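PDB 2QRU: uncharacterized protein from Enterococcus faecalis, which is of unknown function but adopts the alpha/beta hydrolase fold and is probably a hydrolase. Local coordinates for residues G37-T42 against L67-T72. Sequence-based numbering, arbitrary orientation.
Sequences GMIYGT and LLAPNT. With PO4 (phosphate ion), chain B; EDO (1,2-ethanediol), chain G.
Ala69 N donates to Met38 O across 2.7 Å, the one hydrogen bond between residues 37-42 and 67-72. The N-H lies in the plane of the acceptor carbonyl and points at the oxygen at 160°. Two CA-H...O contacts run beside it: Ile39 CA meets Ala69 O at 3.4 Å, and Leu68 CA, more bent, approaches Met38 O.

Apolar side-chain contact comes from Ile39. Although its side chain leaves the backbone pointing away from 67-72, the second torsion (chi2 -86°) turns CD1 back to 3.6 Å from Ala69 CB, next to the ring of Pro70, which follows a cis peptide bond. Ile39 CD1 and CG2 also rest against Ala69 O, each at 3.4 Å. The Leu68 methyls lie against the backbone of 38-40, CD1 3.7 Å from Ile39 O and CD2 alongside the Met38 carbonyl carbon and Tyr40 O. The selenomethionine side chain of Met38 instead runs to Tyr108 and Leu109 of helix 105-119.

Hydrogen bonds from Arg172 join the same two loops, NE to Ile39 O and NH2 to Ala69 O and Asn71 OD1.

Two small molecules, probably from the crystallisation liquor, bind residues 37-42. Gly37 N donates to phosphate O4 at 2.7 Å, and Gly36 N, Ala105 N and His249 NE2 also hydrogen-bond the ion; Thr42 N donates a hydrogen bond to 1,2-ethanediol O2 at 3.0 Å.

The glycines belong to an HGGG motif and, with Ala105 N beside the presumed nucleophile Ser104, probably form the oxyanion hole, as in hormone-sensitive-lipase-like hydrolases. Phosphate probably marks that site, and Ala69 and Arg172 tie its glycine loop to the loop before helix 74-93.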
loop_
_atom_site.group_PDB
_atom_site.type_symbol
_atom_site.label_atom_id
_atom_site.label_comp_id
_atom_site.label_asym_id
_atom_site.label_seq_id
_atom_site.Cartn_x
_atom_site.Cartn_y
_atom_site.Cartn_z
ATOM N N GLY A 37 4.190 0.950 7.008
ATOM C CA GLY A 37 3.952 -0.112 8.006
ATOM C C GLY A 37 2.606 -0.106 8.725
ATOM O O GLY A 37 2.458 -0.785 9.743
HETATM N N MSE A 38 1.636 0.641 8.193
HETATM C CA MSE A 38 0.333 0.888 8.847
HETATM C C MSE A 38 0.459 1.596 10.178
HETATM O O MSE A 38 -0.474 1.568 10.981
HETATM C CB MSE A 38 -0.499 -0.404 8.983
HETATM C CG MSE A 38 -0.900 -0.923 7.600
HETATM SE SE MSE A 38 -1.688 -2.742 7.714
HETATM C CE MSE A 38 -0.035 -3.736 8.102
ATOM N N ILE A 39 1.628 2.205 10.409
ATOM C CA ILE A 39 1.865 3.020 11.609
ATOM C C ILE A 39 2.199 4.491 11.288
ATOM O O ILE A 39 1.852 5.401 12.069
ATOM C CB ILE A 39 3.014 2.455 12.498
ATOM C CG1 ILE A 39 2.818 0.957 12.835
ATOM C CG2 ILE A 39 3.241 3.343 13.734
ATOM C CD1 ILE A 39 2.005 0.676 13.969
ATOM N N TYR A 40 2.909 4.740 10.183
ATOM C CA TYR A 40 3.225 6.112 9.796
ATOM C C TYR A 40 2.951 6.365 8.309
ATOM O O TYR A 40 2.508 5.475 7.598
ATOM C CB TYR A 40 4.673 6.478 10.187
ATOM C CG TYR A 40 5.779 5.965 9.271
ATOM C CD1 TYR A 40 6.246 4.644 9.351
ATOM C CD2 TYR A 40 6.379 6.821 8.337
ATOM C CE1 TYR A 40 7.269 4.182 8.496
ATOM C CE2 TYR A 40 7.396 6.376 7.481
ATOM C CZ TYR A 40 7.852 5.073 7.575
ATOM O OH TYR A 40 8.861 4.667 6.715
ATOM N N GLY A 41 3.176 7.603 7.876
ATOM C CA GLY A 41 3.211 7.902 6.443
ATOM C C GLY A 41 1.976 8.597 5.921
ATOM O O GLY A 41 1.058 8.938 6.687
ATOM N N THR A 42 1.945 8.781 4.599
ATOM C CA THR A 42 1.040 9.717 3.993
ATOM C C THR A 42 0.822 9.395 2.522
ATOM O O THR A 42 1.751 8.966 1.840
ATOM C CB THR A 42 1.625 11.157 4.144
ATOM O OG1 THR A 42 0.812 12.092 3.436
ATOM C CG2 THR A 42 3.055 11.227 3.594
ATOM N N LEU A 67 -6.517 4.616 8.044
ATOM C CA LEU A 67 -6.233 4.755 9.474
ATOM C C LEU A 67 -4.912 4.071 9.852
ATOM O O LEU A 67 -4.502 3.073 9.205
ATOM C CB LEU A 67 -7.408 4.198 10.300
ATOM C CG LEU A 67 -8.684 5.040 10.183
ATOM C CD1 LEU A 67 -9.817 4.303 10.873
ATOM C CD2 LEU A 67 -8.518 6.464 10.791
ATOM N N LEU A 68 -4.270 4.582 10.911
ATOM C CA LEU A 68 -2.958 4.093 11.314
ATOM C C LEU A 68 -2.991 3.516 12.715
ATOM O O LEU A 68 -3.705 4.017 13.591
ATOM C CB LEU A 68 -1.892 5.191 11.246
ATOM C CG LEU A 68 -1.714 5.882 9.887
ATOM C CD1 LEU A 68 -0.742 7.033 10.024
ATOM C CD2 LEU A 68 -1.252 4.870 8.816
ATOM N N ALA A 69 -2.216 2.446 12.874
ATOM C CA ALA A 69 -1.986 1.780 14.155
ATOM C C ALA A 69 -0.892 2.521 14.938
ATOM O O ALA A 69 -0.108 3.287 14.345
ATOM C CB ALA A 69 -1.607 0.300 13.908
ATOM N N PRO A 70 -0.836 2.337 16.276
ATOM C CA PRO A 70 -1.707 1.517 17.137
ATOM C C PRO A 70 -3.064 2.159 17.424
ATOM O O PRO A 70 -3.919 1.505 18.047
ATOM C CB PRO A 70 -0.904 1.410 18.446
ATOM C CG PRO A 70 -0.157 2.749 18.514
ATOM C CD PRO A 70 0.178 3.083 17.056
ATOM N N ASN A 71 -3.230 3.432 17.021
ATOM C CA ASN A 71 -4.444 4.232 17.285
ATOM C C ASN A 71 -5.693 3.498 16.807
ATOM O O ASN A 71 -6.709 3.473 17.508
ATOM C CB ASN A 71 -4.347 5.616 16.638
ATOM C CG ASN A 71 -3.070 6.345 17.002
ATOM O OD1 ASN A 71 -1.979 5.777 16.949
ATOM N ND2 ASN A 71 -3.197 7.623 17.361
ATOM N N THR A 72 -5.581 2.843 15.647
ATOM C CA THR A 72 -6.628 1.998 15.089
ATOM C C THR A 72 -5.985 0.647 14.746
ATOM O O THR A 72 -4.903 0.627 14.157
ATOM C CB THR A 72 -7.224 2.626 13.812
ATOM O OG1 THR A 72 -7.780 3.918 14.127
ATOM C CG2 THR A 72 -8.303 1.743 13.234
HETATM P P PO4 B . 6.750 0.274 4.847
HETATM O O1 PO4 B . 7.284 -1.146 4.971
HETATM O O2 PO4 B . 7.195 1.049 6.082
HETATM O O3 PO4 B . 7.386 0.999 3.658
HETATM O O4 PO4 B . 5.241 0.202 4.686
HETATM C C1 EDO G . 6.860 6.970 3.258
HETATM O O1 EDO G . 6.979 5.689 2.607
HETATM C C2 EDO G . 5.618 6.878 4.160
HETATM O O2 EDO G . 4.420 7.452 3.625
#